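PDB 2QZC: transcriptional activator TenA-1 from Sulfolobus solfataricus P2, which probably works as a TenA-like thiaminase, a heme oxygenase-fold lyase that would act on thiamine or its aminopyrimidine breakdown products. Local coordinates for residues 112-117 / 196-201; 121-124 / 129-132; 134-139 / 190-195. One frame throughout, in Å; residues are numbered along the deposited sequence. Where two conformers were deposited one is given.

Contact 1 (112-117 / 196-201). With IMD (imidazole), chain C.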
loop_
_atom_site.group_PDB
_atom_site.type_symbol
_atom_site.label_atom_id
_atom_site.label_comp_id
_atom_site.label_asym_id
_atom_site.label_seq_id
_atom_site.Cartn_x
_atom_site.Cartn_y
_atom_site.Cartn_z
ATOM N N ASN A 112 11.176 9.148 18.893
ATOM C CA ASN A 112 10.131 8.824 17.899
ATOM C C ASN A 112 10.397 9.548 16.582
ATOM O O ASN A 112 10.275 9.011 15.461
ATOM C CB ASN A 112 8.784 9.197 18.490
ATOM C CG ASN A 112 7.600 8.647 17.729
ATOM O OD1 ASN A 112 7.753 7.833 16.820
ATOM N ND2 ASN A 112 6.392 9.099 18.153
ATOM N N TYR A 113 10.774 10.824 16.704
ATOM C CA TYR A 113 11.094 11.607 15.498
ATOM C C TYR A 113 12.200 10.927 14.702
ATOM O O TYR A 113 12.119 10.650 13.494
ATOM C CB TYR A 113 11.469 13.057 15.850
ATOM C CG TYR A 113 11.584 13.886 14.577
ATOM C CD1 TYR A 113 10.459 14.369 13.948
ATOM C CD2 TYR A 113 12.786 14.134 13.989
ATOM C CE1 TYR A 113 10.529 15.064 12.755
ATOM C CE2 TYR A 113 12.870 14.841 12.762
ATOM C CZ TYR A 113 11.734 15.315 12.178
ATOM O OH TYR A 113 11.790 15.949 10.956
ATOM N N ALA A 114 13.291 10.599 15.393
ATOM C CA ALA A 114 14.422 9.945 14.749
ATOM C C ALA A 114 14.058 8.589 14.143
ATOM O O ALA A 114 14.481 8.250 13.021
ATOM C CB ALA A 114 15.568 9.752 15.796
ATOM N N TYR A 115 13.299 7.806 14.886
ATOM C CA TYR A 115 12.930 6.453 14.480
ATOM C C TYR A 115 12.070 6.494 13.213
ATOM O O TYR A 115 12.311 5.748 12.224
ATOM C CB TYR A 115 12.242 5.739 15.618
ATOM C CG TYR A 115 12.034 4.232 15.504
ATOM C CD1 TYR A 115 12.529 3.447 14.457
ATOM C CD2 TYR A 115 11.423 3.569 16.574
ATOM C CE1 TYR A 115 12.348 2.064 14.421
ATOM C CE2 TYR A 115 11.269 2.178 16.554
ATOM C CZ TYR A 115 11.735 1.424 15.472
ATOM O OH TYR A 115 11.548 0.055 15.466
ATOM N N THR A 116 11.074 7.375 13.238
ATOM C CA THR A 116 10.250 7.513 12.026
ATOM C C THR A 116 11.082 7.978 10.828
ATOM O O THR A 116 10.903 7.480 9.723
ATOM C CB THR A 116 9.021 8.398 12.265
ATOM O OG1 THR A 116 9.444 9.723 12.608
ATOM C CG2 THR A 116 8.078 7.799 13.314
ATOM N N ARG A 117 11.983 8.957 11.024
ATOM C CA ARG A 117 12.816 9.414 9.912
ATOM C C ARG A 117 13.766 8.332 9.403
ATOM O O ARG A 117 14.095 8.284 8.197
ATOM C CB ARG A 117 13.505 10.756 10.223
ATOM C CG ARG A 117 12.657 11.962 9.907
ATOM C CD ARG A 117 11.300 11.979 10.561
ATOM N NE ARG A 117 10.551 13.180 10.211
ATOM C CZ ARG A 117 9.254 13.347 10.454
ATOM N NH1 ARG A 117 8.534 12.421 11.062
ATOM N NH2 ARG A 117 8.701 14.493 10.119
ATOM N N VAL A 196 16.574 -1.730 16.664
ATOM C CA VAL A 196 16.477 -2.247 18.033
ATOM C C VAL A 196 16.889 -1.159 19.049
ATOM O O VAL A 196 16.231 -0.980 20.081
ATOM C CB VAL A 196 17.302 -3.553 18.224
ATOM C CG1 VAL A 196 17.278 -3.991 19.708
ATOM C CG2 VAL A 196 16.766 -4.652 17.304
ATOM N N ARG A 197 17.942 -0.399 18.754
ATOM C CA ARG A 197 18.321 0.714 19.641
ATOM C C ARG A 197 17.174 1.724 19.753
ATOM O O ARG A 197 16.895 2.236 20.838
ATOM C CB ARG A 197 19.561 1.434 19.177
ATOM C CG ARG A 197 20.846 0.585 19.253
ATOM C CD ARG A 197 22.063 1.443 18.883
ATOM N NE ARG A 197 23.288 0.619 18.829
ATOM C CZ ARG A 197 24.007 0.250 19.872
ATOM N NH1 ARG A 197 23.669 0.545 21.108
ATOM N NH2 ARG A 197 25.104 -0.477 19.634
ATOM N N PHE A 198 16.484 2.003 18.644
ATOM C CA PHE A 198 15.380 2.947 18.701
ATOM C C PHE A 198 14.209 2.394 19.522
ATOM O O PHE A 198 13.507 3.165 20.188
ATOM C CB PHE A 198 14.901 3.347 17.298
ATOM C CG PHE A 198 15.839 4.234 16.551
ATOM C CD1 PHE A 198 16.153 5.473 17.081
ATOM C CD2 PHE A 198 16.235 3.964 15.250
ATOM C CE1 PHE A 198 16.993 6.365 16.388
ATOM C CE2 PHE A 198 17.070 4.789 14.573
ATOM C CZ PHE A 198 17.454 6.007 15.112
ATOM N N GLU A 199 13.944 1.096 19.444
ATOM C CA GLU A 199 12.877 0.484 20.257
ATOM C C GLU A 199 13.168 0.631 21.738
ATOM O O GLU A 199 12.304 1.023 22.543
ATOM C CB GLU A 199 12.717 -0.990 19.896
ATOM C CG GLU A 199 12.064 -1.232 18.560
ATOM C CD GLU A 199 10.602 -0.850 18.527
ATOM O OE1 GLU A 199 9.969 -0.662 19.597
ATOM O OE2 GLU A 199 10.047 -0.735 17.401
ATOM N N ILE A 200 14.406 0.316 22.136
ATOM C CA ILE A 200 14.826 0.480 23.532
ATOM C C ILE A 200 14.629 1.948 23.961
ATOM O O ILE A 200 14.040 2.235 25.031
ATOM C CB ILE A 200 16.282 0.048 23.714
ATOM C CG1 ILE A 200 16.437 -1.450 23.449
ATOM C CG2 ILE A 200 16.767 0.378 25.145
ATOM C CD1 ILE A 200 17.901 -1.910 23.194
ATOM N N GLY A 201 15.098 2.866 23.131
ATOM C CA GLY A 201 14.940 4.281 23.392
ATOM C C GLY A 201 13.501 4.727 23.460
ATOM O O GLY A 201 13.146 5.625 24.224
HETATM N N1 IMD C . 7.668 0.645 17.885
HETATM C C2 IMD C . 6.386 0.369 17.803
HETATM N N3 IMD C . 5.727 1.440 18.207
HETATM C C4 IMD C . 6.601 2.405 18.502
HETATM C C5 IMD C . 7.861 1.907 18.291
#

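Contact 2 (121-124 / 129-132). With GOL (glycerol), chain E.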
loop_
_atom_site.group_PDB
_atom_site.type_symbol
_atom_site.label_atom_id
_atom_site.label_comp_id
_atom_site.label_asym_id
_atom_site.label_seq_id
_atom_site.Cartn_x
_atom_site.Cartn_y
_atom_site.Cartn_z
ATOM N N TYR A 121 13.916 6.984 5.561
ATOM C CA TYR A 121 15.182 7.020 4.852
ATOM C C TYR A 121 15.371 5.738 4.054
ATOM O O TYR A 121 15.649 5.790 2.831
ATOM C CB TYR A 121 16.350 7.270 5.834
ATOM C CG TYR A 121 17.698 7.159 5.152
ATOM C CD1 TYR A 121 18.151 8.176 4.357
ATOM C CD2 TYR A 121 18.503 6.060 5.303
ATOM C CE1 TYR A 121 19.375 8.093 3.679
ATOM C CE2 TYR A 121 19.729 5.960 4.628
ATOM C CZ TYR A 121 20.162 6.990 3.836
ATOM O OH TYR A 121 21.376 6.894 3.174
ATOM N N TYR A 122 15.219 4.607 4.705
ATOM C CA TYR A 122 15.421 3.323 4.018
ATOM C C TYR A 122 14.303 2.995 3.036
ATOM O O TYR A 122 14.569 2.476 1.956
ATOM C CB TYR A 122 15.696 2.185 5.034
ATOM C CG TYR A 122 17.053 2.390 5.644
ATOM C CD1 TYR A 122 18.194 2.293 4.858
ATOM C CD2 TYR A 122 17.194 2.757 6.980
ATOM C CE1 TYR A 122 19.470 2.568 5.412
ATOM C CE2 TYR A 122 18.447 3.029 7.521
ATOM C CZ TYR A 122 19.555 2.924 6.732
ATOM O OH TYR A 122 20.816 3.226 7.241
ATOM N N ALA A 123 13.081 3.403 3.359
ATOM C CA ALA A 123 11.952 3.201 2.399
ATOM C C ALA A 123 12.191 3.932 1.110
ATOM O O ALA A 123 11.872 3.409 0.019
ATOM C CB ALA A 123 10.671 3.657 2.987
ATOM N N ASN A 124 12.762 5.129 1.184
ATOM C CA ASN A 124 13.077 5.899 -0.029
ATOM C C ASN A 124 14.236 5.356 -0.854
ATOM O O ASN A 124 14.397 5.755 -2.046
ATOM C CB ASN A 124 13.281 7.363 0.324
ATOM C CG ASN A 124 11.951 8.081 0.561
ATOM O OD1 ASN A 124 11.173 8.186 -0.346
ATOM N ND2 ASN A 124 11.807 8.707 1.699
ATOM N N LYS A 129 16.303 -2.958 2.509
ATOM C CA LYS A 129 16.770 -2.159 3.660
ATOM C C LYS A 129 15.603 -1.757 4.554
ATOM O O LYS A 129 15.705 -1.821 5.776
ATOM C CB LYS A 129 17.547 -0.940 3.179
ATOM C CG LYS A 129 18.864 -1.278 2.487
ATOM C CD LYS A 129 19.649 -0.059 2.085
ATOM C CE LYS A 129 20.928 -0.462 1.352
ATOM N NZ LYS A 129 21.641 0.732 0.844
ATOM N N PHE A 130 14.498 -1.312 3.958
ATOM C CA PHE A 130 13.323 -0.985 4.748
ATOM C C PHE A 130 12.818 -2.201 5.516
ATOM O O PHE A 130 12.492 -2.122 6.702
ATOM C CB PHE A 130 12.191 -0.390 3.911
ATOM C CG PHE A 130 10.894 -0.283 4.677
ATOM C CD1 PHE A 130 10.723 0.731 5.611
ATOM C CD2 PHE A 130 9.908 -1.303 4.606
ATOM C CE1 PHE A 130 9.566 0.790 6.380
ATOM C CE2 PHE A 130 8.779 -1.239 5.401
ATOM C CZ PHE A 130 8.622 -0.200 6.271
ATOM N N LEU A 131 12.693 -3.337 4.826
ATOM C CA LEU A 131 12.185 -4.569 5.440
ATOM C C LEU A 131 12.994 -4.976 6.658
ATOM O O LEU A 131 12.421 -5.295 7.695
ATOM C CB LEU A 131 12.116 -5.681 4.360
ATOM C CG LEU A 131 11.581 -7.013 4.769
ATOM C CD1 LEU A 131 10.167 -6.959 5.363
ATOM C CD2 LEU A 131 11.665 -7.922 3.519
ATOM N N VAL A 132 14.317 -4.916 6.547
ATOM C CA VAL A 132 15.176 -5.211 7.676
ATOM C C VAL A 132 14.954 -4.163 8.789
ATOM O O VAL A 132 14.854 -4.534 9.979
ATOM C CB VAL A 132 16.651 -5.360 7.267
ATOM C CG1 VAL A 132 17.584 -5.452 8.439
ATOM C CG2 VAL A 132 16.796 -6.600 6.344
HETATM C C1 GOL E . 22.541 2.739 3.054
HETATM O O1 GOL E . 22.714 4.205 3.120
HETATM C C2 GOL E . 23.307 1.826 4.063
HETATM O O2 GOL E . 23.126 0.442 3.859
HETATM C C3 GOL E . 23.093 2.076 5.545
HETATM O O3 GOL E . 22.809 3.446 5.694
#

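Contact 3 (134-139 / 190-195)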
loop_
_atom_site.group_PDB
_atom_site.type_symbol
_atom_site.label_atom_id
_atom_site.label_comp_id
_atom_site.label_asym_id
_atom_site.label_seq_id
_atom_site.Cartn_x
_atom_site.Cartn_y
_atom_site.Cartn_z
ATOM N N TRP A 134 12.301 -2.504 9.487
ATOM C CA TRP A 134 10.941 -2.652 9.983
ATOM C C TRP A 134 10.724 -3.910 10.824
ATOM O O TRP A 134 9.807 -3.966 11.634
ATOM C CB TRP A 134 10.027 -2.701 8.735
ATOM C CG TRP A 134 8.566 -2.683 8.955
ATOM C CD1 TRP A 134 7.880 -1.942 9.863
ATOM C CD2 TRP A 134 7.582 -3.425 8.215
ATOM N NE1 TRP A 134 6.526 -2.148 9.709
ATOM C CE2 TRP A 134 6.305 -3.051 8.715
ATOM C CE3 TRP A 134 7.661 -4.341 7.164
ATOM C CZ2 TRP A 134 5.092 -3.633 8.228
ATOM C CZ3 TRP A 134 6.466 -4.894 6.656
ATOM C CH2 TRP A 134 5.222 -4.521 7.185
ATOM N N THR A 135 11.584 -4.916 10.671
ATOM C CA THR A 135 11.379 -6.218 11.326
ATOM C C THR A 135 11.409 -6.155 12.849
ATOM O O THR A 135 10.561 -6.769 13.463
ATOM C CB THR A 135 12.331 -7.260 10.743
ATOM O OG1 THR A 135 11.990 -7.433 9.362
ATOM C CG2 THR A 135 12.144 -8.610 11.451
ATOM N N PRO A 136 12.334 -5.372 13.476
ATOM C CA PRO A 136 12.297 -5.342 14.957
ATOM C C PRO A 136 10.969 -4.913 15.569
ATOM O O PRO A 136 10.473 -5.557 16.505
ATOM C CB PRO A 136 13.439 -4.379 15.288
ATOM C CG PRO A 136 14.420 -4.616 14.153
ATOM C CD PRO A 136 13.542 -4.695 12.958
ATOM N N CYS A 137 10.352 -3.866 15.031
ATOM C CA CYS A 137 9.069 -3.407 15.499
ATOM C C CYS A 137 7.993 -4.491 15.359
ATOM O O CYS A 137 7.277 -4.810 16.304
ATOM C CB CYS A 137 8.686 -2.193 14.677
ATOM S SG CYS A 137 7.073 -1.683 14.940
HETATM N N MSE A 138 7.938 -5.097 14.183
HETATM C CA MSE A 138 6.861 -6.053 13.906
HETATM C C MSE A 138 7.041 -7.361 14.628
HETATM O O MSE A 138 6.151 -7.810 15.371
HETATM C CB MSE A 138 6.753 -6.267 12.397
HETATM C CG MSE A 138 6.412 -5.003 11.613
HETATM SE SE MSE A 138 4.714 -4.111 12.088
HETATM C CE MSE A 138 3.523 -5.522 11.668
ATOM N N PHE A 139 8.204 -7.938 14.490
ATOM C CA PHE A 139 8.495 -9.238 15.105
ATOM C C PHE A 139 8.590 -9.115 16.614
ATOM O O PHE A 139 8.033 -9.949 17.345
ATOM C CB PHE A 139 9.790 -9.867 14.525
ATOM C CG PHE A 139 10.046 -11.285 15.003
ATOM C CD1 PHE A 139 9.418 -12.324 14.362
ATOM C CD2 PHE A 139 10.895 -11.540 16.065
ATOM C CE1 PHE A 139 9.629 -13.614 14.776
ATOM C CE2 PHE A 139 11.090 -12.849 16.509
ATOM C CZ PHE A 139 10.449 -13.866 15.858
ATOM N N ASN A 190 23.414 -3.961 10.574
ATOM C CA ASN A 190 23.604 -2.671 11.243
ATOM C C ASN A 190 22.344 -1.808 11.230
ATOM O O ASN A 190 22.069 -1.122 12.222
ATOM C CB ASN A 190 24.817 -1.953 10.672
ATOM C CG ASN A 190 26.128 -2.583 11.145
ATOM O OD1 ASN A 190 26.160 -3.274 12.166
ATOM N ND2 ASN A 190 27.213 -2.293 10.422
ATOM N N ILE A 191 21.549 -1.926 10.170
ATOM C CA ILE A 191 20.239 -1.238 10.096
ATOM C C ILE A 191 19.301 -1.827 11.163
ATOM O O ILE A 191 18.608 -1.097 11.897
ATOM C CB ILE A 191 19.625 -1.348 8.684
ATOM C CG1 ILE A 191 20.457 -0.545 7.694
ATOM C CG2 ILE A 191 18.163 -0.827 8.646
ATOM C CD1 ILE A 191 20.131 -0.822 6.208
ATOM N N PHE A 192 19.228 -3.166 11.228
ATOM C CA PHE A 192 18.415 -3.892 12.195
ATOM C C PHE A 192 18.822 -3.481 13.613
ATOM O O PHE A 192 17.964 -3.212 14.482
ATOM C CB PHE A 192 18.608 -5.400 11.978
ATOM C CG PHE A 192 17.686 -6.300 12.744
ATOM C CD1 PHE A 192 18.045 -6.761 14.012
ATOM C CD2 PHE A 192 16.494 -6.780 12.179
ATOM C CE1 PHE A 192 17.220 -7.634 14.713
ATOM C CE2 PHE A 192 15.685 -7.668 12.862
ATOM C CZ PHE A 192 16.056 -8.087 14.145
ATOM N N ILE A 193 20.128 -3.436 13.880
ATOM C CA ILE A 193 20.639 -3.019 15.217
ATOM C C ILE A 193 20.139 -1.598 15.567
ATOM O O ILE A 193 19.662 -1.377 16.672
ATOM C CB ILE A 193 22.195 -3.059 15.280
ATOM C CG1 ILE A 193 22.689 -4.523 15.241
ATOM C CG2 ILE A 193 22.715 -2.313 16.527
ATOM C CD1 ILE A 193 24.193 -4.684 14.994
ATOM N N ASN A 194 20.204 -0.678 14.600
ATOM C CA ASN A 194 19.711 0.693 14.839
ATOM C C ASN A 194 18.231 0.691 15.206
ATOM O O ASN A 194 17.825 1.389 16.157
ATOM C CB ASN A 194 20.000 1.675 13.700
ATOM C CG ASN A 194 21.397 2.251 13.758
ATOM O OD1 ASN A 194 22.117 2.057 14.765
ATOM N ND2 ASN A 194 21.800 2.972 12.700
ATOM N N SER A 195 17.412 -0.094 14.491
ATOM C CA SER A 195 15.999 -0.198 14.855
ATOM C C SER A 195 15.780 -0.720 16.270
ATOM O O SER A 195 14.925 -0.201 17.015
ATOM C CB SER A 195 15.227 -1.007 13.837
ATOM O OG SER A 195 15.118 -0.305 12.608
#

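Contact 1 (112-117 / 196-201)
Glu199 OE2 is gripped from two sources. The phenol of Tyr115 donates to it across the helix pair, with OH 2.6 Å from OE2. A bound imidazole donates from N1, which lies 2.8 Å from the same OE2. The Tyr115 proton reaches the anti side of OE2, 27° out of the carboxylate plane. The carboxylate is turned nearly square to the phenol ring, which it meets at the ring edge.

Segments 112-117 and 196-201, of helices 110-125 and 186-208, run roughly antiparallel, with axes 9.9 Å apart at their closest. The CG of Tyr115 is anti to its backbone N (chi1 -168°), which carries the ring past Phe198 CB and sets the hydroxyl at Glu199. Glu199 bends at its second torsion to bring its carboxylate to that hydroxyl. Behind this polar end, Tyr115 and Phe198 pack in a reciprocal way. Phe198 CB sits over one face of the Tyr115 ring, 3.5 Å from its centroid, in a CH-pi contact. In return, Tyr115 CA lies over the Phe198 ring, 4.2 Å from that centroid. The ring planes are 20° apart, but the centroids are offset, and this is not a full stack. Ala114 CB adds apolar contact at Phe198 CE1, 3.7 Å away.

The ring of Tyr51 also meets that of Tyr115, and Cys137 and Tyr141 of helix 127-148 touch Glu199. The imidazole also bonds to Asp48. It probably came from the crystallisation liquor, but it may mark a polar pocket beside Cys137, consistent with the active site of a TenA protein. With two donors on OE2, the carboxylate probably has little freedom to turn. Phe198 CB over one face helps hold the Tyr115 ring in place, and the hydroxyl then presents its proton to Glu199 toward this probable pocket.

Contact 2 (121-124 / 129-132)
Helices 110-125 and 127-148 follow each other directly, and the turn between them brings the CA atoms of Tyr122 and Phe130 to 4.8 Å. No hydrogen bond crosses between 121-124 and 129-132; the touch is by side chains and the nearby backbone.

Tyr122 CB packs against the backbone N of Phe130, 3.8 Å away. Its ring then meets Lys129, whose CB lies 3.7 Å from Tyr122 CD1. The two side chains cross at about a right angle. Ile191 of helix 186-208 covers both, and Leu188 also packs on Lys129. On the other side of the joint, Ala123 CB touches Phe130 CD1 at 3.9 Å. Phe130 has its CG anti to the backbone N (chi1 170°), which lays the ring beside Ala123, where Ala58 and Ala62 of helix 38-63 also pack. Phe130 stacks further on Trp134.

The Tyr122 side ends in polar groups. A glycerol, probably from the crystallisation liquor, shares hydrogen bonds with both tyrosine hydroxyls: Tyr122 OH is 2.5 Å from its O3, and Tyr121 OH is 3.0 Å from its O1. These two oxygens lie at the ring edges. Lys129, extended beyond CG, adds a weak bond from NZ to glycerol O2 at 3.4 Å. Tyr121 also sets CD2 over the centre of the Tyr122 ring, 3.5 Å above its plane. With an alanine at Tyr122, the ring between Tyr121 and Lys129 is gone, which would probably leave the aliphatic part of Lys129 without its neighbour and glycerol O3 without its hydroxyl.

Apolar packing thus joins the two helices to each other and to helices 38-63 and 186-208. Two hydroxyls, with a weak contribution from the amine, can hold a small polyol; no natural ligand is implied.

Contact 3 (134-139 / 190-195)
Segments 134-139 and 190-195, of helices 127-148 and 186-208, pass each other at 47° between their N-to-C directions, with axes 8.6 Å apart at their closest. The nearest CA atoms are those of Pro136 and Ser195, 6.3 Å apart. Helix 127-148 is kinked at this level: the backbone N atoms of Pro136 and Cys137 make no bond to the turn before.

Pro136 carries the contact. Its CG sits over one face of the Phe192 ring, 3.6 Å from the centroid and 16° off the normal, which makes a CH-pi contact. The closest ring atom is CE2, 3.5 Å from that CG. Phe192 reaches the proline because its CG is anti to the backbone N (chi1 -171°), and the ring lies beside the kink. Thr135 comes to the same ring from another direction, with CG2 in the ring plane at the edge, 3.9 Å from CE2. Pro136 CG also touches Ser195 CB at 3.7 Å, and the proline is thus set between serine and phenylalanine.

This is the core of a heme oxygenase-like fold, an all-helical bundle, and all four touching residues are buried. Leu11 of helix 6-14 also packs on Phe192, while Val8 touches Thr135.

The polar ends turn to other partners. Ser195 OG bonds to Ala133 O, the carbonyl that Cys137 N would normally meet in an unkinked helix, and to His118 NE2. Thr135 OG1 bonds to Leu131 O within its own helix.

Overall arrangement
The three contacts link three helices of one bundle. Helix 110-125 serves contacts 1 and 2, helix 127-148 serves contacts 2 and 3, and helix 186-208 serves contacts 1 and 3. Along the chain, contacts 2 and 3 both fall between the two segments of contact 1, with contact 2 first. The centre of contact 3 lies about 10 Å from those of the other two, whose own centres are about 14 Å apart. Contact 3 touches both: Cys137 meets Tyr115 and Glu199, and Ile191 meets Tyr122. Each of the three helices thus touches the other two, with the likely substrate pocket beside contact 1.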